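PDB 3MSZ: glutaredoxin 1 from Francisella tularensis subsp. tularensis, which probably reduces protein disulfides in a glutathione-dependent way. Local coordinates for residues 55-60 / 69-74; 10-15 / 35-40; 4-9 / 27-32. One frame throughout, in Å; residues are numbered along the deposited sequence. Where two conformers were deposited one is given.

Interaction 1. Residues 55-60 / 69-74. With GSH (glutathione), chain D.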
loop_
_atom_site.group_PDB
_atom_site.type_symbol
_atom_site.label_atom_id
_atom_site.label_comp_id
_atom_site.label_asym_id
_atom_site.label_seq_id
_atom_site.Cartn_x
_atom_site.Cartn_y
_atom_site.Cartn_z
ATOM N N VAL A 55 2.234 -11.342 0.586
ATOM C CA VAL A 55 1.502 -10.560 1.586
ATOM C C VAL A 55 1.609 -11.251 2.930
ATOM O O VAL A 55 1.925 -12.456 3.013
ATOM C CB VAL A 55 0.014 -10.294 1.191
ATOM C CG1 VAL A 55 -0.066 -9.430 -0.079
ATOM C CG2 VAL A 55 -0.793 -11.616 1.052
ATOM N N ILE A 56 1.391 -10.497 3.997
ATOM C CA ILE A 56 1.603 -11.055 5.336
ATOM C C ILE A 56 0.283 -11.352 6.015
ATOM O O ILE A 56 0.240 -11.896 7.126
ATOM C CB ILE A 56 2.478 -10.117 6.199
ATOM C CG1 ILE A 56 1.818 -8.731 6.335
ATOM C CG2 ILE A 56 3.838 -9.975 5.542
ATOM C CD1 ILE A 56 2.619 -7.726 7.177
ATOM N N PHE A 57 -0.793 -10.957 5.337
ATOM C CA PHE A 57 -2.130 -11.301 5.739
ATOM C C PHE A 57 -3.013 -11.260 4.470
ATOM O O PHE A 57 -2.620 -10.707 3.451
ATOM C CB PHE A 57 -2.640 -10.376 6.866
ATOM C CG PHE A 57 -2.681 -8.905 6.495
ATOM C CD1 PHE A 57 -1.690 -8.020 6.955
ATOM C CD2 PHE A 57 -3.719 -8.399 5.702
ATOM C CE1 PHE A 57 -1.727 -6.643 6.617
ATOM C CE2 PHE A 57 -3.784 -7.027 5.380
ATOM C CZ PHE A 57 -2.786 -6.144 5.825
ATOM N N PRO A 58 -4.193 -11.877 4.519
ATOM C CA PRO A 58 -4.999 -11.926 3.287
ATOM C C PRO A 58 -5.646 -10.587 3.062
ATOM O O PRO A 58 -6.328 -10.110 3.973
ATOM C CB PRO A 58 -6.048 -13.010 3.601
ATOM C CG PRO A 58 -6.194 -12.964 5.080
ATOM C CD PRO A 58 -4.827 -12.587 5.643
ATOM N N ILE A 59 -5.409 -9.960 1.910
ATOM C CA ILE A 59 -5.870 -8.587 1.714
ATOM C C ILE A 59 -7.254 -8.551 1.080
ATOM O O ILE A 59 -7.616 -9.445 0.312
ATOM C CB ILE A 59 -4.886 -7.751 0.845
ATOM C CG1 ILE A 59 -4.768 -8.343 -0.581
ATOM C CG2 ILE A 59 -3.496 -7.678 1.508
ATOM C CD1 ILE A 59 -4.067 -7.370 -1.622
ATOM N N SER A 60 -8.021 -7.511 1.385
ATOM C CA SER A 60 -9.345 -7.381 0.796
ATOM C C SER A 60 -9.792 -5.928 0.806
ATOM O O SER A 60 -10.966 -5.632 0.605
ATOM C CB SER A 60 -10.364 -8.232 1.573
ATOM O OG SER A 60 -10.539 -7.693 2.862
ATOM N N ASP A 69 9.647 -4.380 -1.326
ATOM C CA ASP A 69 9.082 -5.700 -1.626
ATOM C C ASP A 69 8.489 -6.419 -0.407
ATOM O O ASP A 69 7.977 -7.538 -0.507
ATOM C CB ASP A 69 10.116 -6.573 -2.360
ATOM C CG ASP A 69 10.570 -5.948 -3.689
ATOM O OD1 ASP A 69 9.695 -5.529 -4.494
ATOM O OD2 ASP A 69 11.802 -5.866 -3.920
ATOM N N GLU A 70 8.544 -5.767 0.743
ATOM C CA GLU A 70 7.910 -6.303 1.920
ATOM C C GLU A 70 6.526 -5.672 2.061
ATOM O O GLU A 70 6.383 -4.447 2.074
ATOM C CB GLU A 70 8.758 -6.017 3.163
ATOM C CG GLU A 70 10.033 -6.862 3.278
ATOM C CD GLU A 70 10.111 -7.636 4.598
ATOM O OE1 GLU A 70 9.476 -7.187 5.581
ATOM O OE2 GLU A 70 10.803 -8.688 4.654
ATOM N N HIS A 71 5.512 -6.522 2.152
ATOM C CA HIS A 71 4.136 -6.092 2.394
ATOM C C HIS A 71 4.031 -5.439 3.779
ATOM O O HIS A 71 4.325 -6.068 4.781
ATOM C CB HIS A 71 3.235 -7.324 2.313
ATOM C CG HIS A 71 1.785 -7.058 2.582
ATOM N ND1 HIS A 71 1.141 -5.905 2.175
ATOM C CD2 HIS A 71 0.843 -7.811 3.202
ATOM C CE1 HIS A 71 -0.122 -5.948 2.556
ATOM N NE2 HIS A 71 -0.336 -7.107 3.164
ATOM N N ILE A 72 3.601 -4.184 3.849
ATOM C CA ILE A 72 3.440 -3.523 5.143
ATOM C C ILE A 72 2.002 -3.670 5.644
ATOM O O ILE A 72 1.754 -3.950 6.843
ATOM C CB ILE A 72 3.779 -1.996 5.069
ATOM C CG1 ILE A 72 5.269 -1.755 5.233
ATOM C CG2 ILE A 72 3.058 -1.224 6.177
ATOM C CD1 ILE A 72 6.148 -2.530 4.282
ATOM N N GLY A 73 1.062 -3.468 4.724
ATOM C CA GLY A 73 -0.342 -3.501 5.066
ATOM C C GLY A 73 -1.060 -2.251 4.604
ATOM O O GLY A 73 -0.690 -1.646 3.583
ATOM N N GLY A 74 -2.108 -1.882 5.338
ATOM C CA GLY A 74 -2.871 -0.675 5.040
ATOM C C GLY A 74 -2.354 0.554 5.796
ATOM O O GLY A 74 -1.210 0.608 6.277
HETATM N N1 GSH D . -9.186 -3.184 11.075
HETATM C CA1 GSH D . -8.765 -2.418 9.913
HETATM C C1 GSH D . -9.300 -2.942 8.599
HETATM O O11 GSH D . -9.142 -4.146 8.278
HETATM O O12 GSH D . -9.902 -2.162 7.804
HETATM C CB1 GSH D . -9.243 -0.976 9.977
HETATM C CG1 GSH D . -8.538 -0.419 8.739
HETATM C CD1 GSH D . -8.630 1.049 8.623
HETATM O OE1 GSH D . -8.359 1.870 9.743
HETATM N N2 GSH D . -8.950 1.409 7.387
HETATM C CA2 GSH D . -8.342 0.660 6.316
HETATM C C2 GSH D . -6.862 0.837 6.302
HETATM O O2 GSH D . -6.151 0.817 5.066
HETATM C CB2 GSH D . -8.898 1.153 5.000
HETATM S SG2 GSH D . -10.263 0.111 4.435
HETATM N N3 GSH D . -6.292 1.023 7.513
HETATM C CA3 GSH D . -5.256 0.127 7.960
HETATM C C3 GSH D . -5.611 -1.354 7.806
HETATM O O31 GSH D . -6.776 -1.781 7.623
HETATM O O32 GSH D . -4.736 -2.230 7.853
#
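The imidazole of His-71 lies among side chains of Val-55, Phe-57 and Ile-59, so one flat ring on the strand takes up most of the loop's contact. His-71 points its CB at 55-60, and its CG stands anti to the backbone N (chi1 178°). Val-55 CG1 lies over one face of this ring, offset toward the rim, 3.9 Å from the His-71 ring centroid and 17° off the normal, a CH-pi contact. Valine suits this place because its compact branch lets one methyl direct C-H groups at the pi face. Phe-57 crosses the histidine at about a right angle, the two ring planes inclined at 48°, neither stacked nor edge-to-face. Here the roles reverse, for His-71 NE2 sits over a face of the phenyl ring, 3.7 Å from Phe-57 CZ. Ile-59 adds its CG2 methyl, 3.6 Å from His-71 NE2, while Ile-56 extends CD1 to within 3.4 Å of His-71 O. No hydrogen bond joins the segments; the contact is made by van der Waals and CH-pi packing around the imidazole. The far end of the phenyl ring reaches Gly-73, with Phe-57 CZ 3.7 Å from Gly-73 CA. Glycine fits there because at its backbone angles a CB would press on the carbonyl O of Ile-72. Gly-74, just before helix 75-80, belongs to the glutathione pocket. Opposite Ile-65 the strand takes an extra residue, Ile-72 and Gly-73 forming a classic beta bulge against strand 64-67, whose Phe-66 also meets the His-71 ring, while Ile-59 packs on Phe-45, Tyr-46 and Met-49 of helix 39-50.

Interaction 2. Residues 10-15 / 35-40. With CAC (cacodylate ion), chain C.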
loop_
_atom_site.group_PDB
_atom_site.type_symbol
_atom_site.label_atom_id
_atom_site.label_comp_id
_atom_site.label_asym_id
_atom_site.label_seq_id
_atom_site.Cartn_x
_atom_site.Cartn_y
_atom_site.Cartn_z
ATOM N N THR A 10 -4.094 1.408 -4.886
ATOM C CA THR A 10 -5.145 2.289 -4.449
ATOM C C THR A 10 -6.358 2.239 -5.373
ATOM O O THR A 10 -6.366 1.536 -6.383
ATOM C CB THR A 10 -4.653 3.768 -4.434
ATOM O OG1 THR A 10 -4.373 4.163 -5.775
ATOM C CG2 THR A 10 -3.364 3.907 -3.626
ATOM N N ARG A 11 -7.394 2.974 -4.983
ATOM C CA ARG A 11 -8.505 3.287 -5.868
ATOM C C ARG A 11 -8.860 4.770 -5.621
ATOM O O ARG A 11 -8.485 5.361 -4.571
ATOM C CB ARG A 11 -9.695 2.360 -5.584
ATOM C CG ARG A 11 -10.470 2.729 -4.298
ATOM C CD ARG A 11 -11.633 1.750 -4.071
ATOM N NE ARG A 11 -12.347 2.017 -2.813
ATOM C CZ ARG A 11 -13.206 3.025 -2.618
ATOM N NH1 ARG A 11 -13.814 3.157 -1.450
ATOM N NH2 ARG A 11 -13.478 3.892 -3.592
ATOM N N ASN A 12 -9.534 5.391 -6.586
ATOM C CA ASN A 12 -10.079 6.750 -6.380
ATOM C C ASN A 12 -11.300 6.706 -5.450
ATOM O O ASN A 12 -12.047 5.723 -5.445
ATOM C CB ASN A 12 -10.463 7.384 -7.727
ATOM C CG ASN A 12 -9.265 7.566 -8.648
ATOM O OD1 ASN A 12 -8.328 8.291 -8.315
ATOM N ND2 ASN A 12 -9.287 6.901 -9.804
ATOM N N GLY A 13 -11.498 7.757 -4.653
ATOM C CA GLY A 13 -12.595 7.807 -3.693
ATOM C C GLY A 13 -12.320 7.023 -2.414
ATOM O O GLY A 13 -13.238 6.734 -1.641
ATOM N N CYS A 14 -11.058 6.664 -2.210
ATOM C CA CYS A 14 -10.649 5.982 -0.996
ATOM C C CYS A 14 -9.765 6.919 -0.169
ATOM O O CYS A 14 -8.586 7.118 -0.466
ATOM C CB CYS A 14 -9.919 4.680 -1.332
ATOM S SG CYS A 14 -9.509 3.692 0.123
ATOM N N PRO A 15 -10.355 7.545 0.846
ATOM C CA PRO A 15 -9.594 8.507 1.647
ATOM C C PRO A 15 -8.395 7.895 2.354
ATOM O O PRO A 15 -7.365 8.572 2.481
ATOM C CB PRO A 15 -10.639 9.034 2.634
ATOM C CG PRO A 15 -11.938 8.978 1.840
ATOM C CD PRO A 15 -11.808 7.648 1.082
ATOM N N ILE A 35 -3.450 2.319 -9.554
ATOM C CA ILE A 35 -4.867 2.582 -9.277
ATOM C C ILE A 35 -5.744 1.494 -9.912
ATOM O O ILE A 35 -5.676 1.251 -11.105
ATOM C CB ILE A 35 -5.335 3.926 -9.838
ATOM C CG1 ILE A 35 -4.565 5.085 -9.206
ATOM C CG2 ILE A 35 -6.825 4.137 -9.541
ATOM C CD1 ILE A 35 -4.890 6.439 -9.832
ATOM N N ILE A 36 -6.549 0.831 -9.096
ATOM C CA ILE A 36 -7.478 -0.184 -9.586
ATOM C C ILE A 36 -8.890 0.146 -9.114
ATOM O O ILE A 36 -9.319 -0.275 -8.037
ATOM C CB ILE A 36 -7.076 -1.582 -9.096
ATOM C CG1 ILE A 36 -6.585 -1.514 -7.645
ATOM C CG2 ILE A 36 -5.990 -2.150 -9.994
ATOM C CD1 ILE A 36 -5.923 -2.803 -7.134
ATOM N N ASP A 37 -9.611 0.920 -9.913
ATOM C CA ASP A 37 -10.916 1.444 -9.471
ATOM C C ASP A 37 -12.028 0.389 -9.480
ATOM O O ASP A 37 -12.842 0.303 -8.550
ATOM C CB ASP A 37 -11.344 2.675 -10.278
ATOM C CG ASP A 37 -10.761 3.993 -9.716
ATOM O OD1 ASP A 37 -10.117 3.984 -8.634
ATOM O OD2 ASP A 37 -10.957 5.043 -10.366
ATOM N N ASP A 38 -12.054 -0.449 -10.495
ATOM C CA ASP A 38 -13.230 -1.324 -10.568
ATOM C C ASP A 38 -13.187 -2.568 -9.673
ATOM O O ASP A 38 -12.112 -3.112 -9.337
ATOM C CB ASP A 38 -13.666 -1.627 -12.006
ATOM C CG ASP A 38 -12.725 -2.548 -12.713
ATOM O OD1 ASP A 38 -11.527 -2.194 -12.788
ATOM O OD2 ASP A 38 -13.178 -3.610 -13.204
ATOM N N TYR A 39 -14.371 -2.984 -9.256
ATOM C CA TYR A 39 -14.498 -4.088 -8.330
ATOM C C TYR A 39 -13.873 -5.339 -8.942
ATOM O O TYR A 39 -13.139 -6.057 -8.257
ATOM C CB TYR A 39 -15.961 -4.317 -7.978
ATOM C CG TYR A 39 -16.196 -5.485 -7.035
ATOM C CD1 TYR A 39 -16.120 -5.313 -5.664
ATOM C CD2 TYR A 39 -16.508 -6.759 -7.526
ATOM C CE1 TYR A 39 -16.344 -6.374 -4.800
ATOM C CE2 TYR A 39 -16.745 -7.828 -6.666
ATOM C CZ TYR A 39 -16.660 -7.626 -5.307
ATOM O OH TYR A 39 -16.880 -8.665 -4.433
ATOM N N ALA A 40 -14.129 -5.571 -10.231
ATOM C CA ALA A 40 -13.550 -6.735 -10.932
ATOM C C ALA A 40 -12.015 -6.775 -10.892
ATOM O O ALA A 40 -11.419 -7.806 -10.567
ATOM C CB ALA A 40 -14.054 -6.831 -12.375
HETATM AS AS CAC C . -12.512 -0.626 -0.208
HETATM O O1 CAC C . -12.656 1.084 0.058
HETATM O O2 CAC C . -10.950 -1.050 0.387
HETATM C C1 CAC C . -13.895 -1.602 0.790
HETATM C C2 CAC C . -12.608 -1.055 -2.114
HETATM O O HOH W 1 -12.618 3.737 -6.935
#
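Asn-12 holds CG anti to its own carbonyl carbon, beside the backbone N (chi1 -63°), and Asp-37 sets OD1 cis to its CA (chi2 -6°). Between them the two residues form a two-pronged grip. Asn-12 N donates to Asp-37 OD1 at 2.6 Å, and Asn-12 ND2 donates to Asp-37 OD2, also at 2.6 Å. Both nitrogens approach on the syn side, slightly out of the carboxylate plane. The amide and carboxylate planes are turned 74° from each other, yet Asp-37 OD2 still lies near the amide plane. Asparagine's short side chain brings its amide N-H beside its own backbone N-H, so the two can meet the two oxygens of one carboxylate. A water gives a further bridge from Asn-12 O to Asp-37 OD1, the second bond weak. Deeper in, Ile-36 N donates to Thr-10 O (2.8 Å), and Ile-35 CG1 lies against Thr-10 OG1 at 3.6 Å; that hydroxyl is engaged by Glu-33. Arg-11 sends its side chain, extended from CG to NE, away from Asp-37. Its NE and NH1 converge on one oxygen of a cacodylate ion, probably from the crystallisation liquor, with Arg-11 NH1 at 2.8 Å from O1. Val-62 N also binds this ion. Residues 11-14 form a type II turn, with Gly-13 supplying the positive phi of its third position. It delivers Cys-14 to the N-cap of helix 15-26. Cys-14 forms a disulfide with Cys-17 in a structure of this protein, and a CxxC at a helix start, following the first strand, is the redox-site hallmark of the thioredoxin fold.

Interaction 3. Residues 4-9 / 27-32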
loop_
_atom_site.group_PDB
_atom_site.type_symbol
_atom_site.label_atom_id
_atom_site.label_comp_id
_atom_site.label_asym_id
_atom_site.label_seq_id
_atom_site.Cartn_x
_atom_site.Cartn_y
_atom_site.Cartn_z
HETATM N N MSE A 4 14.266 4.336 -0.704
HETATM C CA MSE A 4 13.592 3.042 -0.591
HETATM C C MSE A 4 12.559 2.941 -1.711
HETATM O O MSE A 4 12.130 3.947 -2.252
HETATM C CB MSE A 4 12.936 2.869 0.783
HETATM C CG MSE A 4 11.584 3.531 0.906
HETATM SE SE MSE A 4 11.032 3.890 2.738
HETATM C CE MSE A 4 12.015 5.552 2.993
ATOM N N LYS A 5 12.198 1.728 -2.086
ATOM C CA LYS A 5 11.224 1.500 -3.144
ATOM C C LYS A 5 9.830 1.249 -2.551
ATOM O O LYS A 5 9.603 0.246 -1.866
ATOM C CB LYS A 5 11.652 0.301 -3.994
ATOM C CG LYS A 5 10.507 -0.421 -4.713
ATOM C CD LYS A 5 10.991 -1.716 -5.397
ATOM C CE LYS A 5 9.817 -2.543 -5.963
ATOM N NZ LYS A 5 10.227 -3.676 -6.862
ATOM N N VAL A 6 8.910 2.172 -2.818
ATOM C CA VAL A 6 7.556 2.121 -2.285
ATOM C C VAL A 6 6.554 1.878 -3.392
ATOM O O VAL A 6 6.533 2.581 -4.395
ATOM C CB VAL A 6 7.163 3.434 -1.602
ATOM C CG1 VAL A 6 5.717 3.320 -1.013
ATOM C CG2 VAL A 6 8.193 3.812 -0.527
ATOM N N LYS A 7 5.707 0.882 -3.196
ATOM C CA LYS A 7 4.598 0.643 -4.097
ATOM C C LYS A 7 3.287 0.701 -3.316
ATOM O O LYS A 7 3.143 0.077 -2.254
ATOM C CB LYS A 7 4.766 -0.740 -4.744
ATOM C CG LYS A 7 3.664 -1.106 -5.716
ATOM C CD LYS A 7 3.751 -0.263 -6.975
ATOM C CE LYS A 7 2.756 -0.715 -8.027
ATOM N NZ LYS A 7 3.114 -2.047 -8.596
ATOM N N ILE A 8 2.332 1.468 -3.836
ATOM C CA ILE A 8 1.012 1.577 -3.230
ATOM C C ILE A 8 -0.096 1.256 -4.225
ATOM O O ILE A 8 -0.161 1.837 -5.318
ATOM C CB ILE A 8 0.706 3.000 -2.700
ATOM C CG1 ILE A 8 1.948 3.606 -2.024
ATOM C CG2 ILE A 8 -0.458 2.933 -1.712
ATOM C CD1 ILE A 8 1.704 4.996 -1.387
ATOM N N TYR A 9 -0.982 0.355 -3.815
ATOM C CA TYR A 9 -2.140 0.010 -4.596
ATOM C C TYR A 9 -3.345 0.724 -4.016
ATOM O O TYR A 9 -3.604 0.630 -2.811
ATOM C CB TYR A 9 -2.333 -1.510 -4.559
ATOM C CG TYR A 9 -1.228 -2.255 -5.284
ATOM C CD1 TYR A 9 -1.323 -2.500 -6.649
ATOM C CD2 TYR A 9 -0.113 -2.742 -4.600
ATOM C CE1 TYR A 9 -0.324 -3.195 -7.327
ATOM C CE2 TYR A 9 0.912 -3.443 -5.277
ATOM C CZ TYR A 9 0.777 -3.670 -6.640
ATOM O OH TYR A 9 1.754 -4.348 -7.347
ATOM N N ASN A 27 6.707 13.345 3.927
ATOM C CA ASN A 27 8.053 12.921 4.307
ATOM C C ASN A 27 9.019 12.826 3.109
ATOM O O ASN A 27 10.106 12.238 3.190
ATOM C CB ASN A 27 7.978 11.610 5.094
ATOM C CG ASN A 27 7.394 11.826 6.482
ATOM O OD1 ASN A 27 8.089 12.307 7.366
ATOM N ND2 ASN A 27 6.090 11.563 6.650
ATOM N N ASN A 28 8.597 13.415 1.996
ATOM C CA ASN A 28 9.408 13.466 0.799
ATOM C C ASN A 28 9.877 12.080 0.357
ATOM O O ASN A 28 11.044 11.887 -0.008
ATOM C CB ASN A 28 10.615 14.364 1.022
ATOM C CG ASN A 28 11.261 14.776 -0.280
ATOM O OD1 ASN A 28 10.554 15.079 -1.242
ATOM N ND2 ASN A 28 12.606 14.763 -0.334
ATOM N N ILE A 29 8.966 11.113 0.403
ATOM C CA ILE A 29 9.270 9.758 -0.035
ATOM C C ILE A 29 8.500 9.499 -1.327
ATOM O O ILE A 29 7.275 9.577 -1.352
ATOM C CB ILE A 29 8.915 8.736 1.070
ATOM C CG1 ILE A 29 9.823 8.960 2.282
ATOM C CG2 ILE A 29 9.006 7.279 0.549
ATOM C CD1 ILE A 29 9.436 8.128 3.492
ATOM N N ALA A 30 9.221 9.243 -2.414
ATOM C CA ALA A 30 8.573 8.948 -3.691
ATOM C C ALA A 30 7.953 7.562 -3.664
ATOM O O ALA A 30 8.377 6.706 -2.917
ATOM C CB ALA A 30 9.578 9.046 -4.845
ATOM N N PHE A 31 6.943 7.341 -4.488
ATOM C CA PHE A 31 6.273 6.046 -4.510
ATOM C C PHE A 31 5.664 5.862 -5.886
ATOM O O PHE A 31 5.417 6.845 -6.598
ATOM C CB PHE A 31 5.171 5.969 -3.439
ATOM C CG PHE A 31 4.117 7.059 -3.556
ATOM C CD1 PHE A 31 4.232 8.248 -2.830
ATOM C CD2 PHE A 31 3.030 6.908 -4.414
ATOM C CE1 PHE A 31 3.263 9.255 -2.947
ATOM C CE2 PHE A 31 2.052 7.921 -4.543
ATOM C CZ PHE A 31 2.165 9.085 -3.808
ATOM N N ASP A 32 5.448 4.602 -6.248
ATOM C CA ASP A 32 4.717 4.239 -7.448
ATOM C C ASP A 32 3.314 3.779 -7.061
ATOM O O ASP A 32 3.131 2.856 -6.238
ATOM C CB ASP A 32 5.430 3.118 -8.214
ATOM C CG ASP A 32 4.709 2.751 -9.510
ATOM O OD1 ASP A 32 4.626 3.619 -10.415
ATOM O OD2 ASP A 32 4.216 1.604 -9.623
#
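Lys-7 and Asp-32 lie side by side and point the same way, neighbours in a parallel beta bridge. From CB the lysine leaves with CG anti to the backbone N, and CG passes 4.0 Å from Asp-32 O. A bend at chi2 (70°) swings CD toward the aspartate, where it stands 3.3 Å from Asp-32 O. The next carbon, Lys-7 CE, comes 3.2 Å from Asp-32 OD2. A second bend, at chi4 (-69°), sets NZ between two partners: it donates a hydrogen bond to Tyr-9 OH (3.0 Å), whereas its salt bridge to Asp-32 OD2 is long, at 3.9 Å. A lysine suits such a place because its aliphatic stem can lie against the neighbouring strand while its charge reaches acceptors at the end. Between the two segments, the backbones are joined by two nearly straight bonds, Asp-32 N to Val-6 O and Ile-8 N to Asp-32 O. On the side of Val-6 and Ile-8 the contacts are apolar. Val-6 puts CG1 3.6 Å from Phe-31 CB and turns CG2 to Ile-29 CG2, its two branches serving two partners. Ile-8 CD1 lies over one face of the Phe-31 ring, offset toward the rim, 4.1 Å from its centroid in a CH-pi contact. Selenomethionine Met-4 closes the row; its bend at chi3 (82°) places CE against Ile-29 CD1. Phe-24 of helix 15-26 touches both Val-6 and Ile-29, and a Schellman motif with Asn-28 as its C-prime residue ends that helix. Strand 6-10, helix 15-26 and the parallel strand 32-35 thus make the beta-alpha-beta crossover that opens the thioredoxin fold.

Overall arrangement
Interactions 2 and 3 join the same pair of parallel strands, 6-10 and 32-35: interaction 3 where the pairing begins, interaction 2 where the two strands give way to loops. Interaction 1 belongs to the other edge, packing a loop on strand 70-73. Their chemistry follows their place. Interaction 1, partly buried, rests on aromatic and methyl contacts; interaction 3, also partly buried, combines backbone bonds and an apolar face with a charged one; interaction 2, at the surface, relies chiefly on polar groups. Interactions 1 and 3 touch through a salt bridge between Asp-69 and Lys-5, whereas the centres of interactions 1 and 2 lie about 17 Å apart.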